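Glyco_hydro_cc domain-containing protein (PDB 6UB0) probably acts as an exo-beta-1,3-glucanase of glycoside hydrolase family 128, cleaving curdlan, and binds laminaribiose in its -2 and -1 subsites. Local coordinates at residues P22-Y27 with V203-S208. Sequence-based numbering, arbitrary orientation.
Sequences PFSWSY and VERYAS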
loop_
_atom_site.group_PDB
_atom_site.type_symbol
_atom_site.label_atom_id
_atom_site.label_comp_id
_atom_site.label_asym_id
_atom_site.label_seq_id
_atom_site.Cartn_x
_atom_site.Cartn_y
_atom_site.Cartn_z
ATOM N N PRO A 22 -7.253 15.897 -0.799
ATOM C CA PRO A 22 -6.619 15.626 0.501
ATOM C C PRO A 22 -5.593 14.488 0.451
ATOM O O PRO A 22 -5.721 13.537 1.161
ATOM C CB PRO A 22 -7.781 15.201 1.395
ATOM C CG PRO A 22 -8.784 14.588 0.432
ATOM C CD PRO A 22 -8.596 15.289 -0.893
ATOM N N PHE A 23 -4.571 14.679 -0.363
ATOM C CA PHE A 23 -3.544 13.651 -0.649
ATOM C C PHE A 23 -2.260 14.050 0.058
ATOM O O PHE A 23 -1.903 15.230 0.075
ATOM C CB PHE A 23 -3.406 13.460 -2.162
ATOM C CG PHE A 23 -4.712 13.074 -2.810
ATOM C CD1 PHE A 23 -5.270 11.820 -2.633
ATOM C CD2 PHE A 23 -5.393 13.955 -3.607
ATOM C CE1 PHE A 23 -6.476 11.473 -3.231
ATOM C CE2 PHE A 23 -6.561 13.591 -4.247
ATOM C CZ PHE A 23 -7.139 12.384 -4.012
ATOM N N SER A 24 -1.607 13.098 0.698
ATOM C CA SER A 24 -0.338 13.380 1.390
ATOM C C SER A 24 0.755 12.566 0.745
ATOM O O SER A 24 1.915 12.914 0.999
ATOM C CB SER A 24 -0.485 13.110 2.855
ATOM O OG SER A 24 -0.747 11.746 3.065
ATOM N N TRP A 25 0.408 11.519 -0.028
ATOM C CA TRP A 25 1.421 10.557 -0.481
ATOM C C TRP A 25 1.040 9.853 -1.787
ATOM O O TRP A 25 -0.136 9.856 -2.242
ATOM C CB TRP A 25 1.711 9.557 0.642
ATOM C CG TRP A 25 0.637 8.549 0.873
ATOM C CD1 TRP A 25 -0.552 8.747 1.500
ATOM C CD2 TRP A 25 0.650 7.170 0.462
ATOM N NE1 TRP A 25 -1.283 7.594 1.509
ATOM C CE2 TRP A 25 -0.569 6.610 0.889
ATOM C CE3 TRP A 25 1.590 6.377 -0.229
ATOM C CZ2 TRP A 25 -0.889 5.279 0.621
ATOM C CZ3 TRP A 25 1.270 5.072 -0.490
ATOM C CH2 TRP A 25 0.079 4.526 -0.012
ATOM N N SER A 26 2.071 9.246 -2.369
ATOM C CA SER A 26 2.019 8.559 -3.657
ATOM C C SER A 26 2.956 7.365 -3.638
ATOM O O SER A 26 3.928 7.363 -2.858
ATOM C CB SER A 26 2.359 9.442 -4.776
ATOM O OG SER A 26 3.706 9.768 -4.725
ATOM N N TYR A 27 2.681 6.395 -4.512
ATOM C CA TYR A 27 3.638 5.310 -4.817
ATOM C C TYR A 27 3.225 4.782 -6.171
ATOM O O TYR A 27 2.119 5.083 -6.597
ATOM C CB TYR A 27 3.698 4.300 -3.660
ATOM C CG TYR A 27 2.733 3.150 -3.722
ATOM C CD1 TYR A 27 1.379 3.362 -3.487
ATOM C CD2 TYR A 27 3.161 1.857 -4.031
ATOM C CE1 TYR A 27 0.475 2.302 -3.572
ATOM C CE2 TYR A 27 2.281 0.791 -4.034
ATOM C CZ TYR A 27 0.931 1.014 -3.833
ATOM O OH TYR A 27 -0.009 0.005 -3.932
ATOM N N VAL A 203 -5.684 2.170 10.653
ATOM C CA VAL A 203 -5.267 2.477 9.238
ATOM C C VAL A 203 -4.554 3.832 9.184
ATOM O O VAL A 203 -5.261 4.866 9.230
ATOM C CB VAL A 203 -6.472 2.448 8.285
ATOM C CG1 VAL A 203 -6.092 2.900 6.883
ATOM C CG2 VAL A 203 -7.097 1.068 8.259
ATOM N N GLU A 204 -3.215 3.817 9.098
ATOM C CA GLU A 204 -2.326 5.015 9.041
ATOM C C GLU A 204 -2.472 5.694 7.680
ATOM O O GLU A 204 -2.488 6.934 7.656
ATOM C CB GLU A 204 -0.839 4.656 9.253
ATOM C CG GLU A 204 0.144 5.830 9.169
ATOM C CD GLU A 204 1.525 5.680 9.813
ATOM O OE1 GLU A 204 1.822 6.384 10.835
ATOM O OE2 GLU A 204 2.340 4.912 9.301
ATOM N N ARG A 205 -2.475 4.908 6.598
ATOM C CA ARG A 205 -2.516 5.406 5.194
ATOM C C ARG A 205 -3.232 4.415 4.283
ATOM O O ARG A 205 -3.277 3.200 4.621
ATOM C CB ARG A 205 -1.119 5.705 4.661
ATOM C CG ARG A 205 -0.523 7.016 5.167
ATOM C CD ARG A 205 0.739 7.370 4.409
ATOM N NE ARG A 205 1.204 8.725 4.619
ATOM C CZ ARG A 205 2.364 9.222 4.190
ATOM N NH1 ARG A 205 3.205 8.458 3.513
ATOM N NH2 ARG A 205 2.657 10.498 4.422
ATOM N N TYR A 206 -3.850 4.917 3.198
ATOM C CA TYR A 206 -4.503 4.015 2.204
ATOM C C TYR A 206 -4.446 4.630 0.802
ATOM O O TYR A 206 -4.259 5.862 0.708
ATOM C CB TYR A 206 -5.921 3.638 2.638
ATOM C CG TYR A 206 -6.847 4.821 2.726
ATOM C CD1 TYR A 206 -7.400 5.377 1.587
ATOM C CD2 TYR A 206 -7.090 5.445 3.945
ATOM C CE1 TYR A 206 -8.199 6.501 1.655
ATOM C CE2 TYR A 206 -7.912 6.558 4.030
ATOM C CZ TYR A 206 -8.415 7.120 2.870
ATOM O OH TYR A 206 -9.189 8.232 2.947
ATOM N N ALA A 207 -4.729 3.808 -0.218
ATOM C CA ALA A 207 -4.785 4.189 -1.646
ATOM C C ALA A 207 -5.798 3.312 -2.367
ATOM O O ALA A 207 -5.651 2.064 -2.420
ATOM C CB ALA A 207 -3.446 4.065 -2.293
ATOM N N SER A 208 -6.808 3.933 -2.937
ATOM C CA SER A 208 -7.714 3.229 -3.860
ATOM C C SER A 208 -6.933 2.836 -5.091
ATOM O O SER A 208 -5.955 3.554 -5.452
ATOM C CB SER A 208 -8.911 4.047 -4.240
ATOM O OG SER A 208 -10.057 3.218 -4.180
#
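Arg-205 laid flat on the indole of Trp-25, a cation-pi stack, is the heart of a buried side-chain contact between two strands of the TIM barrel that are not hydrogen-bonded to each other. The axes of strands 23-27 and 205-208 approach to 8.7 Å, with 65° between their N-to-C directions, and their side chains meet across the interior of the barrel. The guanidinium and the indole are almost parallel, their planes 2° apart and their centres separated by 4.3 Å. Because the Arg-205 chain is extended from CG to NE, it slides along the indole in the opposite sense to Trp-25: CD sits over the five-membered ring, 3.5 Å from its centroid, while the guanidinium runs on past the pyrrole side until NH1 is 3.4 Å from Trp-25 CB.

At the benzo side of Trp-25, CZ2 approaches the Tyr-206 carbonyl O at 3.4 Å and the Ala-207 methyl CB at 4.1 Å. The same methyl lies near the plane of the Tyr-27 ring, at its edge, a looser contact of 4.5 Å to CE1.

Arg-205 NH2 makes a salt bridge with Glu-41 OE1, which probably helps hold the guanidinium in place, while Trp-25 NE1 and Ser-24 OG hydrogen-bond to the carbonyls of Lys-4 and Gly-3, in the residues leading into strand 5-8; the first of these bonds probably helps fix the orientation of the indole. Tyr-27 OH hydrogen-bonds to Thr-175 O, and its side chain touches Glu-176 of the sugar pocket, so this interior packing reaches up to the laminaribiose site. Strand 23-27 lies between strands 5-8 and 41-42, whereas Tyr-206 turns outward from 203-208 to pack on helix 183-199.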